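Local coordinates for protein histone-lysine N-methyltransferase, H3 lysine-9 specific SUVH6 (Arabidopsis thaliana, PDB 6A5K) that probably acts as an H3K9 histone methyltransferase using S-adenosylmethionine as methyl donor, through a SET domain that it carries together with a methyl-DNA-binding type SRA domain, at residues D495-D501 and R523-Y527; L402-G406 and R474-F480; D264-P268 and K359-W365. The protein carries 1 engineered substitution. Residues are numbered along the deposited sequence.

Contact 1: D495-D501 and R523-Y527; sequences DYNYALD and RRRLY. With SAM (S-adenosylmethionine), chain F.
This contact joins the end of the SET domain to its post-SET tail. D495 and Y496 close the ELxxDY-type SET signature. Segment 523-527 follows C522, a ligand of the post-SET zinc, and ends the chain. Neither segment forms a regular helix or strand. The CA atoms of L500 and Y527 lie 4.6 Å apart, and the buried surface totals 446 Å². Salt bridges pin both ends of segment 495-501. D495 (chi1 t) sets OD1 3.2 Å from R523 NH2. The same OD1 accepts from N497 N at 3.1 Å, an Asx turn. Water 1 donates to D495 OD1 (2.6 Å) and accepts from R523 NH2 (2.7 Å). N497 and D501 have positive phi, near 65°. Y496 and Y498 (both chi1 m) point toward the tail. Y496 CD2 meets L526 CD1 at 4.1 Å, and Y498 CD2 meets Y527 CD1 at 4.0 Å. L526 (tp) also reaches the cofactor, with CD2 3.8 Å from SAM C4. Y496 OH lies 3.3 Å from SAM C5' and is hydrogen-bonded to I453 O. L500 (mt) lays CD2 3.6 Å from Y527 CA. Water 2 accepts from Y498 N (3.1 Å) and donates to L526 O (2.8 Å). L526 and Y527 form a classic bulge opposite K513. R525 (mtp, chi4 near 180°) donates from NE to Y527 O at 2.8 Å and from NH2 to D501 OD1 at 3.0 Å.

Contact 2: L402-G406 and R474-F480; sequences LFDIG and RIPHVMF
This is a buried, apolar packing of strand 402-406 against strand 477-480 and the loop residues just before it, inside the SET domain. Strand 402-406 is an outer strand of a three-stranded antiparallel sheet. Strand 477-480 is the first part of an inner strand in a four-stranded sheet. Their axes cross at 104°, with a closest approach of 8.9 Å. The nearest CA pair is I405 and I475, at 7.4 Å. F403 and I405 both point toward the second segment. F403 (chi1 t, chi2 -82°) presents a ring face to V478 (chi1 t). This is a CH-pi contact, with V478 CG1 3.8 Å from the F403 ring centroid. F480 (chi1 m) brings CZ to 4.2 Å from F403 CE2. I405 (mt) fills the other end: its CG2 lies 3.8 Å from P476 CD, and its CG1 lies 4.4 Å from V478 CG2. R408 adds a cation-pi contact to F403. Several small beta sheets packed together through apolar side chains, as here, are typical of the SET fold.

Contact 3: D264-P268 and K359-W365; sequences DEKPP and KTKSRGW. With SAM (S-adenosylmethionine), chain F.
The salt bridge from K359 NZ to E265 OE1, 3.1 Å long, ties the two loop segments together. K359 NZ also pairs with D263. On the cofactor side, W365 N donates to SAM OXT at 2.8 Å, and SAM N donates to W365 O at 2.8 Å. A tight turn leads to W365. T360 N and T360 OG1 donate to G364 O at 2.8 and 2.7 Å, and T360 OG1 accepts from R363 N at 2.9 Å, an ST motif. G364 has phi/psi of 62/-139°, and a CB there would come 2.7 Å from SAM OXT. W365 (chi1 m, chi2 85°) points toward segment 264-268. The two prolines pack on one face of its indole: P268 CD makes a CH-pi contact 4.0 Å from the five-membered ring centroid, and P267 CG lies 4.0 Å from W365 CH2. E265 O sits at the ring edge, 3.6 Å from W365 CZ2. The W365 indole thus packs against prolines of the pre-SET region. G364 and W365 begin the GWG motif of SET domains, which binds SAM.

Contacts 1 and 3 both touch SAM, and their centres lie 21 Å apart. W365 of contact 3 holds the methionine end of the cofactor. L526 of contact 1 packs on the adenine, and Y496 approaches the C5' carbon. N454 and H455, which also bond SAM, are neighbours of contact 3 and contact 1 respectively. Contact 2 stands back from the cofactor: the F403 side chain is about 8 Å from SAM. The nearest atoms of contacts 2 and 1 are about 4 Å apart, and those of contacts 2 and 3 about 13 Å. R408 makes a weak hydrogen bond to Y496 O, a hydrogen bond to D404 O and a cation-pi contact with F403. Y494 meets the rings of Y496 and F480.

Contact 1: D495-D501 and R523-Y527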
loop_
_atom_site.group_PDB
_atom_site.type_symbol
_atom_site.label_atom_id
_atom_site.label_comp_id
_atom_site.label_asym_id
_atom_site.label_seq_id
_atom_site.Cartn_x
_atom_site.Cartn_y
_atom_site.Cartn_z
ATOM N N ASP A 495 -11.161 -1.511 -7.530
ATOM C CA ASP A 495 -12.207 -2.302 -8.174
ATOM C C ASP A 495 -13.336 -1.408 -8.714
ATOM O O ASP A 495 -14.099 -0.827 -7.943
ATOM C CB ASP A 495 -12.756 -3.324 -7.171
ATOM C CG ASP A 495 -13.902 -4.147 -7.728
ATOM O OD1 ASP A 495 -13.995 -4.313 -8.961
ATOM O OD2 ASP A 495 -14.722 -4.622 -6.914
ATOM N N TYR A 496 -13.443 -1.313 -10.037
ATOM C CA TYR A 496 -14.475 -0.480 -10.684
ATOM C C TYR A 496 -15.889 -0.945 -10.362
ATOM O O TYR A 496 -16.841 -0.155 -10.407
ATOM C CB TYR A 496 -14.305 -0.474 -12.203
ATOM C CG TYR A 496 -13.310 0.528 -12.738
ATOM C CD1 TYR A 496 -12.373 1.134 -11.907
ATOM C CD2 TYR A 496 -13.309 0.863 -14.089
ATOM C CE1 TYR A 496 -11.454 2.055 -12.415
ATOM C CE2 TYR A 496 -12.403 1.777 -14.604
ATOM C CZ TYR A 496 -11.478 2.368 -13.769
ATOM O OH TYR A 496 -10.586 3.272 -14.303
ATOM N N ASN A 497 -16.022 -2.240 -10.092
ATOM C CA ASN A 497 -17.270 -2.804 -9.579
ATOM C C ASN A 497 -18.445 -2.726 -10.560
ATOM O O ASN A 497 -19.603 -2.750 -10.145
ATOM C CB ASN A 497 -17.636 -2.103 -8.254
ATOM C CG ASN A 497 -18.607 -2.906 -7.405
ATOM O OD1 ASN A 497 -18.523 -4.133 -7.339
ATOM N ND2 ASN A 497 -19.544 -2.211 -6.758
ATOM N N TYR A 498 -18.154 -2.641 -11.858
ATOM C CA TYR A 498 -19.209 -2.649 -12.869
ATOM C C TYR A 498 -19.918 -3.995 -12.878
ATOM O O TYR A 498 -19.270 -5.035 -12.825
ATOM C CB TYR A 498 -18.664 -2.385 -14.279
ATOM C CG TYR A 498 -18.024 -1.035 -14.545
ATOM C CD1 TYR A 498 -18.440 0.113 -13.886
ATOM C CD2 TYR A 498 -17.021 -0.913 -15.497
ATOM C CE1 TYR A 498 -17.850 1.347 -14.152
ATOM C CE2 TYR A 498 -16.434 0.308 -15.771
ATOM C CZ TYR A 498 -16.851 1.435 -15.098
ATOM O OH TYR A 498 -16.252 2.646 -15.379
ATOM N N ALA A 499 -21.242 -3.981 -12.968
ATOM C CA ALA A 499 -21.987 -5.215 -13.182
ATOM C C ALA A 499 -21.869 -5.620 -14.645
ATOM O O ALA A 499 -21.941 -4.770 -15.532
ATOM C CB ALA A 499 -23.444 -5.045 -12.791
ATOM N N LEU A 500 -21.678 -6.910 -14.902
ATOM C CA LEU A 500 -21.508 -7.386 -16.274
ATOM C C LEU A 500 -22.816 -7.316 -17.052
ATOM O O LEU A 500 -23.891 -7.576 -16.504
ATOM C CB LEU A 500 -20.958 -8.816 -16.288
ATOM C CG LEU A 500 -19.541 -9.017 -15.738
ATOM C CD1 LEU A 500 -18.951 -10.341 -16.210
ATOM C CD2 LEU A 500 -18.628 -7.859 -16.119
ATOM N N ASP A 501 -22.700 -6.955 -18.329
ATOM C CA ASP A 501 -23.839 -6.786 -19.232
ATOM C C ASP A 501 -24.761 -5.664 -18.765
ATOM O O ASP A 501 -25.950 -5.649 -19.091
ATOM C CB ASP A 501 -24.619 -8.106 -19.381
ATOM C CG ASP A 501 -23.813 -9.196 -20.082
ATOM O OD1 ASP A 501 -23.228 -8.916 -21.145
ATOM O OD2 ASP A 501 -23.766 -10.324 -19.552
ATOM N N ARG A 523 -11.330 -11.464 -13.452
ATOM C CA ARG A 523 -12.702 -11.844 -13.757
ATOM C C ARG A 523 -13.017 -11.629 -15.245
ATOM O O ARG A 523 -14.160 -11.786 -15.686
ATOM C CB ARG A 523 -13.650 -11.074 -12.839
ATOM C CG ARG A 523 -13.256 -11.286 -11.365
ATOM C CD ARG A 523 -14.283 -10.800 -10.348
ATOM N NE ARG A 523 -14.215 -9.359 -10.132
ATOM C CZ ARG A 523 -13.306 -8.749 -9.375
ATOM N NH1 ARG A 523 -12.359 -9.445 -8.756
ATOM N NH2 ARG A 523 -13.341 -7.433 -9.245
ATOM N N ARG A 524 -11.976 -11.264 -15.994
ATOM C CA ARG A 524 -11.911 -11.361 -17.462
ATOM C C ARG A 524 -12.671 -10.271 -18.224
ATOM O O ARG A 524 -12.273 -9.905 -19.330
ATOM C CB ARG A 524 -12.396 -12.739 -17.935
ATOM C CG ARG A 524 -11.568 -13.912 -17.425
ATOM C CD ARG A 524 -10.064 -13.673 -17.557
ATOM N NE ARG A 524 -9.628 -13.486 -18.943
ATOM C CZ ARG A 524 -9.450 -14.477 -19.810
ATOM N NH1 ARG A 524 -9.681 -15.733 -19.449
ATOM N NH2 ARG A 524 -9.048 -14.216 -21.046
ATOM N N ARG A 525 -13.756 -9.759 -17.652
ATOM C CA ARG A 525 -14.502 -8.683 -18.300
ATOM C C ARG A 525 -14.546 -7.443 -17.420
ATOM O O ARG A 525 -14.762 -7.541 -16.210
ATOM C CB ARG A 525 -15.926 -9.137 -18.643
ATOM C CG ARG A 525 -16.025 -9.881 -19.969
ATOM C CD ARG A 525 -17.446 -10.296 -20.301
ATOM N NE ARG A 525 -18.329 -9.152 -20.502
ATOM C CZ ARG A 525 -19.643 -9.244 -20.685
ATOM N NH1 ARG A 525 -20.232 -10.430 -20.701
ATOM N NH2 ARG A 525 -20.368 -8.147 -20.854
ATOM N N LEU A 526 -14.327 -6.282 -18.029
ATOM C CA LEU A 526 -14.473 -5.014 -17.324
ATOM C C LEU A 526 -15.965 -4.699 -17.194
ATOM O O LEU A 526 -16.427 -4.219 -16.156
ATOM C CB LEU A 526 -13.734 -3.892 -18.058
ATOM C CG LEU A 526 -13.554 -2.556 -17.333
ATOM C CD1 LEU A 526 -12.730 -2.720 -16.061
ATOM C CD2 LEU A 526 -12.912 -1.523 -18.252
ATOM N N TYR A 527 -16.708 -4.973 -18.262
ATOM C CA TYR A 527 -18.169 -4.951 -18.222
ATOM C C TYR A 527 -18.758 -5.826 -19.327
ATOM O O TYR A 527 -18.019 -6.364 -20.161
ATOM C CB TYR A 527 -18.710 -3.521 -18.328
ATOM C CG TYR A 527 -18.252 -2.728 -19.525
ATOM C CD1 TYR A 527 -17.340 -1.694 -19.382
ATOM C CD2 TYR A 527 -18.745 -2.997 -20.798
ATOM C CE1 TYR A 527 -16.922 -0.955 -20.472
ATOM C CE2 TYR A 527 -18.330 -2.268 -21.893
ATOM C CZ TYR A 527 -17.420 -1.245 -21.724
ATOM O OH TYR A 527 -17.002 -0.513 -22.812
HETATM N N SAM F . -6.905 4.422 -18.751
HETATM C CA SAM F . -7.717 5.651 -18.679
HETATM C C SAM F . -7.174 6.792 -19.542
HETATM O O SAM F . -7.675 7.923 -19.477
HETATM O OXT SAM F . -6.224 6.612 -20.309
HETATM C CB SAM F . -7.854 6.119 -17.231
HETATM C CG SAM F . -8.901 5.305 -16.483
HETATM S SD SAM F . -10.519 5.692 -17.190
HETATM C CE SAM F . -11.348 6.209 -15.692
HETATM C "C5'" SAM F . -11.335 4.101 -17.396
HETATM C "C4'" SAM F . -10.963 3.475 -18.725
HETATM O "O4'" SAM F . -9.644 2.949 -18.656
HETATM C "C3'" SAM F . -11.878 2.313 -19.059
HETATM O "O3'" SAM F . -13.008 2.745 -19.780
HETATM C "C2'" SAM F . -10.972 1.453 -19.901
HETATM O "O2'" SAM F . -10.935 2.001 -21.199
HETATM C "C1'" SAM F . -9.610 1.684 -19.283
HETATM N N9 SAM F . -9.339 0.645 -18.266
HETATM C C8 SAM F . -9.185 0.819 -16.917
HETATM N N7 SAM F . -8.954 -0.392 -16.343
HETATM C C5 SAM F . -8.977 -1.338 -17.312
HETATM C C6 SAM F . -8.805 -2.718 -17.296
HETATM N N6 SAM F . -8.567 -3.369 -16.155
HETATM N N1 SAM F . -8.902 -3.424 -18.475
HETATM C C2 SAM F . -9.144 -2.767 -19.666
HETATM N N3 SAM F . -9.304 -1.395 -19.680
HETATM C C4 SAM F . -9.215 -0.692 -18.527
HETATM O O HOH W 1 -15.645 -6.089 -9.871
HETATM O O HOH W 2 -15.677 -3.710 -13.464
#

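Contact 2: L402-G406 and R474-F480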
loop_
_atom_site.group_PDB
_atom_site.type_symbol
_atom_site.label_atom_id
_atom_site.label_comp_id
_atom_site.label_asym_id
_atom_site.label_seq_id
_atom_site.Cartn_x
_atom_site.Cartn_y
_atom_site.Cartn_z
ATOM N N LEU A 402 -16.914 8.028 -15.052
ATOM C CA LEU A 402 -17.976 8.133 -14.063
ATOM C C LEU A 402 -17.662 7.272 -12.837
ATOM O O LEU A 402 -17.283 6.110 -12.972
ATOM C CB LEU A 402 -19.317 7.703 -14.663
ATOM C CG LEU A 402 -19.820 8.451 -15.894
ATOM C CD1 LEU A 402 -21.138 7.845 -16.360
ATOM C CD2 LEU A 402 -19.972 9.944 -15.591
ATOM N N PHE A 403 -17.799 7.850 -11.651
ATOM C CA PHE A 403 -17.764 7.067 -10.420
ATOM C C PHE A 403 -19.168 7.012 -9.838
ATOM O O PHE A 403 -19.688 8.018 -9.355
ATOM C CB PHE A 403 -16.791 7.651 -9.391
ATOM C CG PHE A 403 -16.526 6.731 -8.225
ATOM C CD1 PHE A 403 -17.406 6.666 -7.157
ATOM C CD2 PHE A 403 -15.397 5.919 -8.207
ATOM C CE1 PHE A 403 -17.167 5.815 -6.084
ATOM C CE2 PHE A 403 -15.150 5.070 -7.140
ATOM C CZ PHE A 403 -16.038 5.023 -6.076
ATOM N N ASP A 404 -19.770 5.830 -9.889
ATOM C CA ASP A 404 -21.104 5.611 -9.344
ATOM C C ASP A 404 -20.993 5.500 -7.822
ATOM O O ASP A 404 -20.417 4.545 -7.311
ATOM C CB ASP A 404 -21.713 4.341 -9.960
ATOM C CG ASP A 404 -23.174 4.136 -9.596
ATOM O OD1 ASP A 404 -23.576 4.419 -8.452
ATOM O OD2 ASP A 404 -23.926 3.670 -10.471
ATOM N N ILE A 405 -21.534 6.479 -7.101
ATOM C CA ILE A 405 -21.403 6.514 -5.642
ATOM C C ILE A 405 -22.267 5.436 -4.976
ATOM O O ILE A 405 -23.399 5.195 -5.394
ATOM C CB ILE A 405 -21.791 7.904 -5.076
ATOM C CG1 ILE A 405 -20.863 8.993 -5.640
ATOM C CG2 ILE A 405 -21.772 7.908 -3.554
ATOM C CD1 ILE A 405 -21.222 10.399 -5.186
ATOM N N GLY A 406 -21.718 4.772 -3.962
ATOM C CA GLY A 406 -22.496 3.871 -3.123
ATOM C C GLY A 406 -22.217 2.388 -3.289
ATOM O O GLY A 406 -21.728 1.951 -4.335
ATOM N N ARG A 474 -25.860 11.224 0.816
ATOM C CA ARG A 474 -26.112 10.887 -0.578
ATOM C C ARG A 474 -24.881 11.159 -1.424
ATOM O O ARG A 474 -24.675 10.534 -2.468
ATOM C CB ARG A 474 -27.280 11.694 -1.137
ATOM C CG ARG A 474 -28.568 11.584 -0.366
ATOM C CD ARG A 474 -29.588 12.547 -0.975
ATOM N NE ARG A 474 -29.128 13.930 -0.858
ATOM C CZ ARG A 474 -29.689 14.965 -1.478
ATOM N NH1 ARG A 474 -30.743 14.784 -2.272
ATOM N NH2 ARG A 474 -29.197 16.184 -1.302
ATOM N N ILE A 475 -24.081 12.123 -0.984
ATOM C CA ILE A 475 -22.942 12.581 -1.770
ATOM C C ILE A 475 -21.669 12.694 -0.931
ATOM O O ILE A 475 -21.094 13.774 -0.790
ATOM C CB ILE A 475 -23.252 13.933 -2.441
ATOM C CG1 ILE A 475 -23.840 14.920 -1.426
ATOM C CG2 ILE A 475 -24.232 13.730 -3.589
ATOM C CD1 ILE A 475 -23.833 16.353 -1.892
ATOM N N PRO A 476 -21.212 11.563 -0.378
ATOM C CA PRO A 476 -19.957 11.604 0.369
ATOM C C PRO A 476 -18.774 11.851 -0.557
ATOM O O PRO A 476 -18.874 11.627 -1.771
ATOM C CB PRO A 476 -19.885 10.214 0.998
ATOM C CG PRO A 476 -20.606 9.340 0.020
ATOM C CD PRO A 476 -21.746 10.193 -0.481
ATOM N N HIS A 477 -17.674 12.331 0.011
ATOM C CA HIS A 477 -16.409 12.385 -0.706
ATOM C C HIS A 477 -15.932 10.963 -0.968
ATOM O O HIS A 477 -16.012 10.107 -0.085
ATOM C CB HIS A 477 -15.357 13.156 0.092
ATOM C CG HIS A 477 -15.689 14.599 0.290
ATOM N ND1 HIS A 477 -15.356 15.573 -0.626
ATOM C CD2 HIS A 477 -16.328 15.236 1.301
ATOM C CE1 HIS A 477 -15.782 16.747 -0.192
ATOM N NE2 HIS A 477 -16.376 16.568 0.975
ATOM N N VAL A 478 -15.440 10.709 -2.178
ATOM C CA VAL A 478 -14.876 9.396 -2.488
ATOM C C VAL A 478 -13.357 9.476 -2.348
ATOM O O VAL A 478 -12.682 10.114 -3.156
ATOM C CB VAL A 478 -15.294 8.927 -3.895
ATOM C CG1 VAL A 478 -14.550 7.656 -4.303
ATOM C CG2 VAL A 478 -16.815 8.707 -3.930
HETATM N N MSE A 479 -12.830 8.852 -1.297
HETATM C CA MSE A 479 -11.411 8.954 -0.966
HETATM C C MSE A 479 -10.731 7.605 -1.138
HETATM O O MSE A 479 -11.188 6.615 -0.575
HETATM C CB MSE A 479 -11.235 9.434 0.478
HETATM C CG MSE A 479 -12.048 10.695 0.816
HETATM SE SE MSE A 479 -11.484 12.172 -0.301
HETATM C CE MSE A 479 -11.851 13.668 0.906
ATOM N N PHE A 480 -9.631 7.557 -1.884
ATOM C CA PHE A 480 -8.922 6.288 -2.052
ATOM C C PHE A 480 -7.854 6.054 -0.987
ATOM O O PHE A 480 -7.111 6.971 -0.623
ATOM C CB PHE A 480 -8.293 6.219 -3.440
ATOM C CG PHE A 480 -9.294 6.283 -4.542
ATOM C CD1 PHE A 480 -10.066 5.175 -4.846
ATOM C CD2 PHE A 480 -9.478 7.449 -5.268
ATOM C CE1 PHE A 480 -10.998 5.223 -5.862
ATOM C CE2 PHE A 480 -10.415 7.504 -6.277
ATOM C CZ PHE A 480 -11.172 6.390 -6.576
#

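Contact 3: D264-P268 and K359-W365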
loop_
_atom_site.group_PDB
_atom_site.type_symbol
_atom_site.label_atom_id
_atom_site.label_comp_id
_atom_site.label_asym_id
_atom_site.label_seq_id
_atom_site.Cartn_x
_atom_site.Cartn_y
_atom_site.Cartn_z
ATOM N N ASP A 264 4.010 7.750 -28.500
ATOM C CA ASP A 264 4.231 9.187 -28.646
ATOM C C ASP A 264 3.049 10.010 -28.132
ATOM O O ASP A 264 3.063 11.239 -28.199
ATOM C CB ASP A 264 4.514 9.529 -30.110
ATOM C CG ASP A 264 5.732 8.806 -30.652
ATOM O OD1 ASP A 264 6.750 8.730 -29.928
ATOM O OD2 ASP A 264 5.673 8.312 -31.798
ATOM N N GLU A 265 2.040 9.320 -27.610
ATOM C CA GLU A 265 0.836 9.953 -27.075
ATOM C C GLU A 265 1.125 10.930 -25.933
ATOM O O GLU A 265 1.971 10.673 -25.082
ATOM C CB GLU A 265 -0.136 8.881 -26.583
ATOM C CG GLU A 265 -1.465 8.817 -27.301
ATOM C CD GLU A 265 -2.298 7.638 -26.832
ATOM O OE1 GLU A 265 -1.990 6.499 -27.247
ATOM O OE2 GLU A 265 -3.242 7.845 -26.037
ATOM N N LYS A 266 0.421 12.056 -25.928
ATOM C CA LYS A 266 0.478 12.998 -24.815
ATOM C C LYS A 266 -0.797 12.820 -24.002
ATOM O O LYS A 266 -1.749 12.219 -24.498
ATOM C CB LYS A 266 0.633 14.438 -25.319
ATOM C CG LYS A 266 2.085 14.881 -25.480
ATOM C CD LYS A 266 2.787 14.090 -26.573
ATOM C CE LYS A 266 4.231 14.524 -26.750
ATOM N NZ LYS A 266 4.879 13.783 -27.866
ATOM N N PRO A 267 -0.818 13.312 -22.748
ATOM C CA PRO A 267 -2.010 13.105 -21.910
ATOM C C PRO A 267 -3.278 13.682 -22.528
ATOM O O PRO A 267 -3.206 14.686 -23.235
ATOM C CB PRO A 267 -1.660 13.835 -20.611
ATOM C CG PRO A 267 -0.173 13.866 -20.587
ATOM C CD PRO A 267 0.262 13.988 -22.007
ATOM N N PRO A 268 -4.429 13.045 -22.269
ATOM C CA PRO A 268 -5.690 13.466 -22.885
ATOM C C PRO A 268 -6.161 14.828 -22.403
ATOM O O PRO A 268 -5.759 15.318 -21.346
ATOM C CB PRO A 268 -6.673 12.373 -22.459
ATOM C CG PRO A 268 -6.105 11.833 -21.197
ATOM C CD PRO A 268 -4.615 11.888 -21.375
ATOM N N LYS A 359 1.869 6.046 -19.187
ATOM C CA LYS A 359 1.230 5.236 -20.214
ATOM C C LYS A 359 1.488 3.740 -20.024
ATOM O O LYS A 359 2.634 3.302 -19.868
ATOM C CB LYS A 359 1.702 5.666 -21.604
ATOM C CG LYS A 359 0.838 5.132 -22.735
ATOM C CD LYS A 359 -0.585 5.643 -22.618
ATOM C CE LYS A 359 -1.204 5.900 -23.985
ATOM N NZ LYS A 359 -1.073 4.740 -24.912
ATOM N N THR A 360 0.410 2.964 -20.035
ATOM C CA THR A 360 0.499 1.510 -19.975
ATOM C C THR A 360 0.423 0.977 -21.393
ATOM O O THR A 360 0.104 1.727 -22.314
ATOM C CB THR A 360 -0.636 0.885 -19.145
ATOM O OG1 THR A 360 -1.872 1.042 -19.853
ATOM C CG2 THR A 360 -0.741 1.534 -17.777
ATOM N N LYS A 361 0.690 -0.313 -21.574
ATOM C CA LYS A 361 0.614 -0.895 -22.909
ATOM C C LYS A 361 -0.822 -1.197 -23.358
ATOM O O LYS A 361 -1.139 -1.072 -24.541
ATOM C CB LYS A 361 1.454 -2.174 -22.982
ATOM C CG LYS A 361 2.926 -1.974 -22.651
ATOM C CD LYS A 361 3.717 -3.240 -22.921
ATOM C CE LYS A 361 4.687 -3.533 -21.798
ATOM N NZ LYS A 361 4.008 -3.496 -20.471
ATOM N N SER A 362 -1.692 -1.595 -22.432
ATOM C CA SER A 362 -3.018 -2.049 -22.846
ATOM C C SER A 362 -4.202 -1.332 -22.184
ATOM O O SER A 362 -5.349 -1.579 -22.553
ATOM C CB SER A 362 -3.143 -3.561 -22.614
ATOM O OG SER A 362 -3.155 -3.894 -21.241
ATOM N N ARG A 363 -3.939 -0.440 -21.234
ATOM C CA ARG A 363 -5.026 0.209 -20.499
ATOM C C ARG A 363 -4.929 1.731 -20.512
ATOM O O ARG A 363 -5.435 2.392 -19.607
ATOM C CB ARG A 363 -5.063 -0.300 -19.049
ATOM C CG ARG A 363 -5.467 -1.758 -18.929
ATOM C CD ARG A 363 -5.298 -2.303 -17.497
ATOM N NE ARG A 363 -4.008 -1.923 -16.921
ATOM C CZ ARG A 363 -2.835 -2.414 -17.304
ATOM N NH1 ARG A 363 -2.775 -3.322 -18.262
ATOM N NH2 ARG A 363 -1.717 -1.984 -16.729
ATOM N N GLY A 364 -4.297 2.281 -21.548
ATOM C CA GLY A 364 -4.125 3.719 -21.659
ATOM C C GLY A 364 -3.292 4.307 -20.533
ATOM O O GLY A 364 -2.280 3.736 -20.125
ATOM N N TRP A 365 -3.714 5.461 -20.031
ATOM C CA TRP A 365 -3.006 6.115 -18.941
ATOM C C TRP A 365 -3.452 5.561 -17.590
ATOM O O TRP A 365 -4.627 5.247 -17.399
ATOM C CB TRP A 365 -3.226 7.629 -18.992
ATOM C CG TRP A 365 -2.650 8.261 -20.228
ATOM C CD1 TRP A 365 -3.249 8.375 -21.446
ATOM C CD2 TRP A 365 -1.349 8.847 -20.359
ATOM N NE1 TRP A 365 -2.399 9.003 -22.333
ATOM C CE2 TRP A 365 -1.230 9.302 -21.689
ATOM C CE3 TRP A 365 -0.276 9.029 -19.483
ATOM C CZ2 TRP A 365 -0.079 9.933 -22.160
ATOM C CZ3 TRP A 365 0.867 9.658 -19.954
ATOM C CH2 TRP A 365 0.955 10.102 -21.281
HETATM N N SAM F . -6.905 4.422 -18.751
HETATM C CA SAM F . -7.717 5.651 -18.679
HETATM C C SAM F . -7.174 6.792 -19.542
HETATM O O SAM F . -7.675 7.923 -19.477
HETATM O OXT SAM F . -6.224 6.612 -20.309
HETATM C CB SAM F . -7.854 6.119 -17.231
HETATM C CG SAM F . -8.901 5.305 -16.483
HETATM S SD SAM F . -10.519 5.692 -17.190
HETATM C CE SAM F . -11.348 6.209 -15.692
HETATM C "C5'" SAM F . -11.335 4.101 -17.396
HETATM C "C4'" SAM F . -10.963 3.475 -18.725
HETATM O "O4'" SAM F . -9.644 2.949 -18.656
HETATM C "C3'" SAM F . -11.878 2.313 -19.059
HETATM O "O3'" SAM F . -13.008 2.745 -19.780
HETATM C "C2'" SAM F . -10.972 1.453 -19.901
HETATM O "O2'" SAM F . -10.935 2.001 -21.199
HETATM C "C1'" SAM F . -9.610 1.684 -19.283
HETATM N N9 SAM F . -9.339 0.645 -18.266
HETATM C C8 SAM F . -9.185 0.819 -16.917
HETATM N N7 SAM F . -8.954 -0.392 -16.343
HETATM C C5 SAM F . -8.977 -1.338 -17.312
HETATM C C6 SAM F . -8.805 -2.718 -17.296
HETATM N N6 SAM F . -8.567 -3.369 -16.155
HETATM N N1 SAM F . -8.902 -3.424 -18.475
HETATM C C2 SAM F . -9.144 -2.767 -19.666
HETATM N N3 SAM F . -9.304 -1.395 -19.680
HETATM C C4 SAM F . -9.215 -0.692 -18.527
#